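Local structure of Asl2047 protein (Nostoc sp., 3HFN) at residues P25-V31 and A64-P70. The protein probably binds RNA as a hexameric cyanobacterial homologue of the Sm-like regulator Hfq, with altered RNA-binding properties. Residues are numbered along the deposited sequence; the frame is centred on the assembly and turned at random.
Sequences PVEIKLV and AIAYLQP
Glu27 and Gln69 exchange two backbone hydrogen bonds, the shorter running from Gln69 N to Glu27 O at 3.0 Å, and pin strand 25-30 antiparallel to strand 65-70. Farther along, Lys29 N meets Tyr67 O at 2.7 Å. Lys29 O then takes Ala66 N at 2.9 Å and, weakly, Tyr67 N, so two residues face one in a classic beta bulge. Beyond it, Val31 N binds Ala64 O at 2.8 Å. The pairing joins the first and last strands of the strongly bent Sm fold; Tyr67 and Leu68 also pair with a strand of a second subunit, carrying the sheet across the hexamer interface. On the face bearing Lys29, the lysine CB sits over the Tyr67 ring, 3.8 Å from its centroid, in a CH-pi contact. Tyr67 CG stands between its backbone N and carbonyl carbon (chi1 82°), which sets one ring face against Lys29 CB, offset toward the rim. With an alanine in place of Tyr67 the ring is gone, which would probably leave Lys29 CB without its apolar cover and the lysine chain freer to turn. On the other face, Val26 CG2 abuts Leu68 CG at 3.6 Å, the side chains crossing nearly at right angles. Ile65 CG1 touches both Ile28 CG2 and Leu30 CD1, and all three side chains pack on Ile60.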
loop_
_atom_site.group_PDB
_atom_site.type_symbol
_atom_site.label_atom_id
_atom_site.label_comp_id
_atom_site.label_asym_id
_atom_site.label_seq_id
_atom_site.Cartn_x
_atom_site.Cartn_y
_atom_site.Cartn_z
ATOM N N PRO A 25 -5.881 11.720 24.790
ATOM C CA PRO A 25 -6.396 12.202 23.530
ATOM C C PRO A 25 -5.278 12.101 22.499
ATOM O O PRO A 25 -4.128 12.050 22.892
ATOM C CB PRO A 25 -6.722 13.655 23.809
ATOM C CG PRO A 25 -6.240 13.960 25.135
ATOM C CD PRO A 25 -5.377 12.829 25.599
ATOM N N VAL A 26 -5.650 12.047 21.217
ATOM C CA VAL A 26 -4.732 11.675 20.164
ATOM C C VAL A 26 -5.266 12.122 18.842
ATOM O O VAL A 26 -6.442 12.041 18.601
ATOM C CB VAL A 26 -4.455 10.121 20.187
ATOM C CG1 VAL A 26 -5.553 9.364 19.485
ATOM C CG2 VAL A 26 -3.126 9.762 19.558
ATOM N N GLU A 27 -4.374 12.674 18.038
ATOM C CA GLU A 27 -4.528 12.894 16.587
ATOM C C GLU A 27 -3.792 11.834 15.769
ATOM O O GLU A 27 -2.569 11.692 15.837
ATOM C CB GLU A 27 -3.953 14.256 16.187
ATOM C CG GLU A 27 -4.119 14.620 14.728
ATOM C CD GLU A 27 -3.406 15.905 14.395
ATOM O OE1 GLU A 27 -2.169 15.905 14.580
ATOM O OE2 GLU A 27 -4.053 16.920 13.965
ATOM N N ILE A 28 -4.553 11.117 14.946
ATOM C CA ILE A 28 -4.040 10.063 14.050
ATOM C C ILE A 28 -4.140 10.548 12.609
ATOM O O ILE A 28 -5.246 10.725 12.079
ATOM C CB ILE A 28 -4.902 8.794 14.179
ATOM C CG1 ILE A 28 -4.987 8.322 15.652
ATOM C CG2 ILE A 28 -4.377 7.711 13.226
ATOM C CD1 ILE A 28 -6.297 7.747 16.012
ATOM N N LYS A 29 -2.998 10.742 11.958
ATOM C CA LYS A 29 -3.041 11.290 10.606
ATOM C C LYS A 29 -3.026 10.154 9.637
ATOM O O LYS A 29 -2.028 9.468 9.474
ATOM C CB LYS A 29 -1.897 12.252 10.297
ATOM C CG LYS A 29 -2.094 13.110 9.067
ATOM C CD LYS A 29 -2.763 14.430 9.449
ATOM C CE LYS A 29 -3.126 15.345 8.238
ATOM N NZ LYS A 29 -2.057 15.509 7.220
ATOM N N LEU A 30 -4.172 9.969 9.005
ATOM C CA LEU A 30 -4.353 8.932 8.008
ATOM C C LEU A 30 -3.748 9.397 6.710
ATOM O O LEU A 30 -3.601 10.584 6.482
ATOM C CB LEU A 30 -5.823 8.543 7.878
ATOM C CG LEU A 30 -6.413 7.385 8.746
ATOM C CD1 LEU A 30 -5.719 7.151 10.068
ATOM C CD2 LEU A 30 -7.882 7.623 8.942
ATOM N N VAL A 31 -3.352 8.455 5.878
ATOM C CA VAL A 31 -2.597 8.725 4.657
ATOM C C VAL A 31 -3.450 9.403 3.635
ATOM O O VAL A 31 -2.996 9.644 2.493
ATOM C CB VAL A 31 -2.006 7.424 4.067
ATOM C CG1 VAL A 31 -1.301 6.653 5.161
ATOM C CG2 VAL A 31 -3.086 6.553 3.457
ATOM N N ALA A 64 -3.942 2.583 6.965
ATOM C CA ALA A 64 -4.106 3.950 6.475
ATOM C C ALA A 64 -3.399 4.945 7.416
ATOM O O ALA A 64 -3.682 6.116 7.342
ATOM C CB ALA A 64 -5.495 4.283 6.436
ATOM N N ILE A 65 -2.509 4.466 8.279
ATOM C CA ILE A 65 -1.861 5.216 9.268
ATOM C C ILE A 65 -0.500 5.812 8.910
ATOM O O ILE A 65 0.465 5.114 8.620
ATOM C CB ILE A 65 -1.782 4.570 10.646
ATOM C CG1 ILE A 65 -3.233 4.446 11.244
ATOM C CG2 ILE A 65 -1.130 5.548 11.494
ATOM C CD1 ILE A 65 -3.292 3.712 12.663
ATOM N N ALA A 66 -0.386 7.134 8.947
ATOM C CA ALA A 66 0.846 7.771 8.571
ATOM C C ALA A 66 1.589 7.996 9.849
ATOM O O ALA A 66 2.777 7.684 9.976
ATOM C CB ALA A 66 0.525 9.119 7.909
ATOM N N TYR A 67 0.896 8.610 10.796
ATOM C CA TYR A 67 1.565 8.995 12.004
ATOM C C TYR A 67 0.560 9.349 13.025
ATOM O O TYR A 67 -0.536 9.778 12.660
ATOM C CB TYR A 67 2.597 10.112 11.773
ATOM C CG TYR A 67 2.061 11.505 11.710
ATOM C CD1 TYR A 67 1.220 12.006 12.675
ATOM C CD2 TYR A 67 2.419 12.354 10.670
ATOM C CE1 TYR A 67 0.713 13.317 12.597
ATOM C CE2 TYR A 67 1.950 13.652 10.603
ATOM C CZ TYR A 67 1.096 14.131 11.558
ATOM O OH TYR A 67 0.591 15.426 11.478
ATOM N N LEU A 68 0.955 9.188 14.298
ATOM C CA LEU A 68 0.106 9.444 15.433
ATOM C C LEU A 68 0.824 10.317 16.430
ATOM O O LEU A 68 2.004 10.169 16.615
ATOM C CB LEU A 68 -0.245 8.119 16.079
ATOM C CG LEU A 68 -0.716 8.107 17.535
ATOM C CD1 LEU A 68 -1.327 6.769 17.796
ATOM C CD2 LEU A 68 0.421 8.315 18.505
ATOM N N GLN A 69 0.097 11.215 17.093
ATOM C CA GLN A 69 0.650 12.060 18.157
ATOM C C GLN A 69 -0.296 12.248 19.336
ATOM O O GLN A 69 -1.480 12.434 19.165
ATOM C CB GLN A 69 0.979 13.451 17.650
ATOM C CG GLN A 69 0.890 13.658 16.185
ATOM C CD GLN A 69 1.366 15.036 15.766
ATOM O OE1 GLN A 69 0.961 16.059 16.331
ATOM N NE2 GLN A 69 2.216 15.069 14.742
ATOM N N PRO A 70 0.249 12.217 20.551
ATOM C CA PRO A 70 -0.439 12.803 21.695
ATOM C C PRO A 70 -0.586 14.312 21.538
ATOM O O PRO A 70 0.401 15.033 21.355
ATOM C CB PRO A 70 0.499 12.502 22.848
ATOM C CG PRO A 70 1.197 11.303 22.442
ATOM C CD PRO A 70 1.355 11.334 20.950
#